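Local atomic coordinates of putative sulfurtransferase dsrE (Allochromatium vinosum, PDB entry 2HY5), a protein that is a putative sulfurtransferase of the DsrE/TusD family that could take part in the oxidation of intracellular sulfur. Residues Asn62-Ala65 against Glu66-Glu69; Tyr21-Ala24 against Lys25-Glu29. One frame throughout, in Å; residues are numbered along the deposited sequence.

Contact 1 (Asn62-Ala65 against Glu66-Glu69); sequences NRWA and ELAE
E66 folds its side chain back over the carbonyl oxygen of N62, the same atom that accepts its backbone N-H. CB of E66 lies 3.5 Å from N62 O, and CG comes closer still, 2.9 Å from that oxygen. This follows from the first torsion, which at -63° turns CG from the carbonyl carbon toward the N-H side. Beyond CG the chain is extended: CD is 3.6 Å from N62 O, and OE1 lies 3.5 Å from R63 CA and near N62 O, two acceptors that form no hydrogen bond. No salt bridge forms with R63, whose NE stays 6.1 Å from E66 OE1; the guanidinium instead gives a hydrogen bond from NH2 to the carbonyl of G61 in the DsrF chain.

On another flank of the helix W64 and L67, three residues apart, run alongside each other in the same direction. The branch that touches is CD2 of L67, which meets CZ3 of the indole obliquely at 4.0 Å. The backbone between them is regular alpha-helix: E66, L67, A68 and E69 each donate to the carbonyl four residues back, the A68 N to W64 O bond measuring 2.9 Å.

Helix 60-71 is the crossover of the beta-alpha-beta unit that links parallel strands 33-39 and 75-78. W64 and A68 rest on M75 of the latter strand, while the indole also packs on A20 of helix 16-29 and its NE1 is hydrogen-bonded to S17 OG. L67 meets Y21 of that same helix, and the carboxylate of E69, through OE1, forms a salt bridge with K106.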
loop_
_atom_site.group_PDB
_atom_site.type_symbol
_atom_site.label_atom_id
_atom_site.label_comp_id
_atom_site.label_asym_id
_atom_site.label_seq_id
_atom_site.Cartn_x
_atom_site.Cartn_y
_atom_site.Cartn_z
ATOM N N ASN A 62 14.636 17.011 2.569
ATOM C CA ASN A 62 15.152 18.354 2.807
ATOM C C ASN A 62 14.045 19.357 3.075
ATOM O O ASN A 62 14.221 20.289 3.855
ATOM C CB ASN A 62 16.006 18.831 1.629
ATOM C CG ASN A 62 17.354 18.138 1.579
ATOM O OD1 ASN A 62 17.789 17.535 2.560
ATOM N ND2 ASN A 62 18.027 18.232 0.438
ATOM N N ARG A 63 12.907 19.157 2.423
ATOM C CA ARG A 63 11.763 20.042 2.589
ATOM C C ARG A 63 11.235 19.951 4.023
ATOM O O ARG A 63 10.906 20.965 4.637
ATOM C CB ARG A 63 10.683 19.657 1.587
ATOM C CG ARG A 63 9.499 20.591 1.559
ATOM C CD ARG A 63 8.403 20.006 0.686
ATOM N NE ARG A 63 8.342 20.636 -0.627
ATOM C CZ ARG A 63 7.430 20.336 -1.547
ATOM N NH1 ARG A 63 6.512 19.411 -1.288
ATOM N NH2 ARG A 63 7.424 20.968 -2.716
ATOM N N TRP A 64 11.156 18.734 4.556
ATOM C CA TRP A 64 10.711 18.537 5.937
ATOM C C TRP A 64 11.728 19.204 6.863
ATOM O O TRP A 64 11.367 19.861 7.837
ATOM C CB TRP A 64 10.643 17.046 6.282
ATOM C CG TRP A 64 9.295 16.406 6.094
ATOM C CD1 TRP A 64 8.999 15.346 5.283
ATOM C CD2 TRP A 64 8.072 16.754 6.758
ATOM N NE1 TRP A 64 7.670 15.012 5.398
ATOM C CE2 TRP A 64 7.076 15.862 6.298
ATOM C CE3 TRP A 64 7.717 17.735 7.695
ATOM C CZ2 TRP A 64 5.752 15.918 6.749
ATOM C CZ3 TRP A 64 6.399 17.789 8.141
ATOM C CH2 TRP A 64 5.435 16.886 7.666
ATOM N N ALA A 65 13.008 19.023 6.555
ATOM C CA ALA A 65 14.071 19.595 7.375
ATOM C C ALA A 65 14.021 21.120 7.382
ATOM O O ALA A 65 14.261 21.752 8.416
ATOM C CB ALA A 65 15.427 19.119 6.878
ATOM N N GLU A 66 13.712 21.710 6.230
ATOM C CA GLU A 66 13.622 23.162 6.127
ATOM C C GLU A 66 12.441 23.664 6.952
ATOM O O GLU A 66 12.526 24.701 7.612
ATOM C CB GLU A 66 13.465 23.580 4.663
ATOM C CG GLU A 66 14.656 23.202 3.795
ATOM C CD GLU A 66 14.434 23.491 2.323
ATOM O OE1 GLU A 66 13.466 22.951 1.750
ATOM O OE2 GLU A 66 15.230 24.257 1.740
ATOM N N LEU A 67 11.341 22.922 6.920
ATOM C CA LEU A 67 10.163 23.312 7.681
ATOM C C LEU A 67 10.474 23.225 9.171
ATOM O O LEU A 67 10.084 24.094 9.951
ATOM C CB LEU A 67 8.986 22.396 7.356
ATOM C CG LEU A 67 7.644 22.895 7.892
ATOM C CD1 LEU A 67 7.227 24.138 7.122
ATOM C CD2 LEU A 67 6.590 21.801 7.753
ATOM N N ALA A 68 11.186 22.173 9.561
ATOM C CA ALA A 68 11.544 21.976 10.961
ATOM C C ALA A 68 12.465 23.096 11.449
ATOM O O ALA A 68 12.356 23.547 12.590
ATOM C CB ALA A 68 12.223 20.612 11.146
ATOM N N GLU A 69 13.363 23.546 10.580
ATOM C CA GLU A 69 14.292 24.614 10.936
ATOM C C GLU A 69 13.530 25.915 11.164
ATOM O O GLU A 69 13.701 26.581 12.190
ATOM C CB GLU A 69 15.327 24.807 9.824
ATOM C CG GLU A 69 16.301 25.955 10.062
ATOM C CD GLU A 69 17.174 25.748 11.288
ATOM O OE1 GLU A 69 17.837 24.693 11.378
ATOM O OE2 GLU A 69 17.207 26.644 12.158
#

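Contact 2 (Tyr21-Ala24 against Lys25-Glu29); sequences YQFA and KAALE
With CG anti to the backbone N in both residues (chi1 171° in Y21, -165° in K25), the phenol of Y21 and the aliphatic chain of K25 are brought obliquely across one another, one helical turn apart. K25 CD makes the closest approach, 3.3 Å from Y21 OH and 3.8 Å from Y21 CZ. The lysine then bends at chi3 and chi4, and its CE passes 4.0 Å from NE2 of Q22, whose side chain runs alongside. Its NZ makes a long salt bridge to E29, 3.6 Å from OE2, and it is the methylenes, CD above all, that lie against the phenol.

L28 folds back over the preceding turn: its CG lies 3.1 Å from A24 O, the oxygen that also accepts the L28 N-H. Regular i to i+4 bonds continue through this part of the helix, from the amide of K25 to that of E29. On a further flank the F23 ring only loosely approaches A27, CE2 to CB being 4.4 Å.

Helix 16-29 is the crossover between parallel strands 2-7 and 33-39. A24 packs on L5 and I34, one from each strand, and F23 meets F3 edge-to-face. The F23 ring has a second edge-to-face partner in F88 of the DsrH chain, where V89 also packs against A26 and A27. Y21 packs on R63 and L28 on Y71 of the neighbouring helix 60-71.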
loop_
_atom_site.group_PDB
_atom_site.type_symbol
_atom_site.label_atom_id
_atom_site.label_comp_id
_atom_site.label_asym_id
_atom_site.label_seq_id
_atom_site.Cartn_x
_atom_site.Cartn_y
_atom_site.Cartn_z
ATOM N N TYR A 21 3.049 17.051 4.920
ATOM C CA TYR A 21 3.865 18.256 4.819
ATOM C C TYR A 21 3.002 19.479 4.508
ATOM O O TYR A 21 3.106 20.517 5.174
ATOM C CB TYR A 21 4.924 18.097 3.728
ATOM C CG TYR A 21 5.641 19.392 3.439
ATOM C CD1 TYR A 21 6.656 19.854 4.279
ATOM C CD2 TYR A 21 5.243 20.199 2.377
ATOM C CE1 TYR A 21 7.254 21.094 4.063
ATOM C CE2 TYR A 21 5.825 21.438 2.159
ATOM C CZ TYR A 21 6.830 21.881 3.003
ATOM O OH TYR A 21 7.404 23.111 2.774
ATOM N N GLN A 22 2.148 19.362 3.493
ATOM C CA GLN A 22 1.288 20.482 3.114
ATOM C C GLN A 22 0.332 20.848 4.243
ATOM O O GLN A 22 0.036 22.022 4.450
ATOM C CB GLN A 22 0.506 20.154 1.833
ATOM C CG GLN A 22 1.393 19.839 0.625
ATOM C CD GLN A 22 2.243 21.018 0.167
ATOM O OE1 GLN A 22 3.243 20.847 -0.539
ATOM N NE2 GLN A 22 1.840 22.217 0.551
ATOM N N PHE A 23 -0.148 19.848 4.975
ATOM C CA PHE A 23 -1.050 20.101 6.101
ATOM C C PHE A 23 -0.289 20.850 7.195
ATOM O O PHE A 23 -0.772 21.844 7.736
ATOM C CB PHE A 23 -1.578 18.790 6.686
ATOM C CG PHE A 23 -2.544 18.983 7.821
ATOM C CD1 PHE A 23 -3.909 19.093 7.578
ATOM C CD2 PHE A 23 -2.087 19.086 9.131
ATOM C CE1 PHE A 23 -4.806 19.304 8.623
ATOM C CE2 PHE A 23 -2.973 19.298 10.187
ATOM C CZ PHE A 23 -4.337 19.407 9.934
ATOM N N ALA A 24 0.901 20.356 7.520
ATOM C CA ALA A 24 1.729 20.969 8.550
ATOM C C ALA A 24 2.045 22.413 8.214
ATOM O O ALA A 24 1.915 23.300 9.061
ATOM C CB ALA A 24 3.026 20.190 8.719
ATOM N N LYS A 25 2.479 22.647 6.981
ATOM C CA LYS A 25 2.825 23.994 6.559
ATOM C C LYS A 25 1.627 24.921 6.684
ATOM O O LYS A 25 1.742 26.041 7.181
ATOM C CB LYS A 25 3.334 23.985 5.116
ATOM C CG LYS A 25 4.050 25.270 4.719
ATOM C CD LYS A 25 4.868 25.082 3.451
ATOM C CE LYS A 25 4.009 25.176 2.209
ATOM N NZ LYS A 25 3.570 26.580 1.969
ATOM N N ALA A 26 0.466 24.449 6.246
ATOM C CA ALA A 26 -0.736 25.270 6.313
ATOM C C ALA A 26 -1.144 25.558 7.755
ATOM O O ALA A 26 -1.587 26.664 8.076
ATOM C CB ALA A 26 -1.880 24.583 5.569
ATOM N N ALA A 27 -0.993 24.562 8.622
ATOM C CA ALA A 27 -1.351 24.708 10.025
ATOM C C ALA A 27 -0.395 25.682 10.705
ATOM O O ALA A 27 -0.815 26.529 11.490
ATOM C CB ALA A 27 -1.295 23.359 10.712
ATOM N N LEU A 28 0.890 25.554 10.392
ATOM C CA LEU A 28 1.905 26.420 10.977
ATOM C C LEU A 28 1.743 27.870 10.552
ATOM O O LEU A 28 1.978 28.784 11.347
ATOM C CB LEU A 28 3.299 25.906 10.607
ATOM C CG LEU A 28 3.647 24.596 11.314
ATOM C CD1 LEU A 28 4.841 23.946 10.649
ATOM C CD2 LEU A 28 3.918 24.869 12.781
ATOM N N GLU A 29 1.330 28.089 9.307
ATOM C CA GLU A 29 1.142 29.452 8.815
ATOM C C GLU A 29 -0.077 30.101 9.465
ATOM O O GLU A 29 -0.201 31.327 9.481
ATOM C CB GLU A 29 1.005 29.454 7.290
ATOM C CG GLU A 29 2.214 28.847 6.598
ATOM C CD GLU A 29 2.217 29.035 5.093
ATOM O OE1 GLU A 29 1.129 29.046 4.476
ATOM O OE2 GLU A 29 3.321 29.145 4.521
#

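How the contacts relate
Contacts 1 and 2 are single-helix contacts on successive crossovers of one parallel sheet, their centres 12 Å apart, and they meet directly where the two helices pack. Y21 is the main point of junction: its CE2 lies 3.3 Å from R63 CD, its CE1 3.8 Å from L67 CD2, and its backbone N 3.5 Å from W64 CZ2. R63 NH1 comes 3.6 Å from Q22 OE1, as packing rather than a hydrogen bond. Each contact also touches the DsrF chain, contact 1 through R63 and contact 2 through Q22, which packs on I60 of that chain. Neither contact adjoins C78, the probable persulfide-forming cysteine, although helix 60-71 leads into strand 75-78, which ends there.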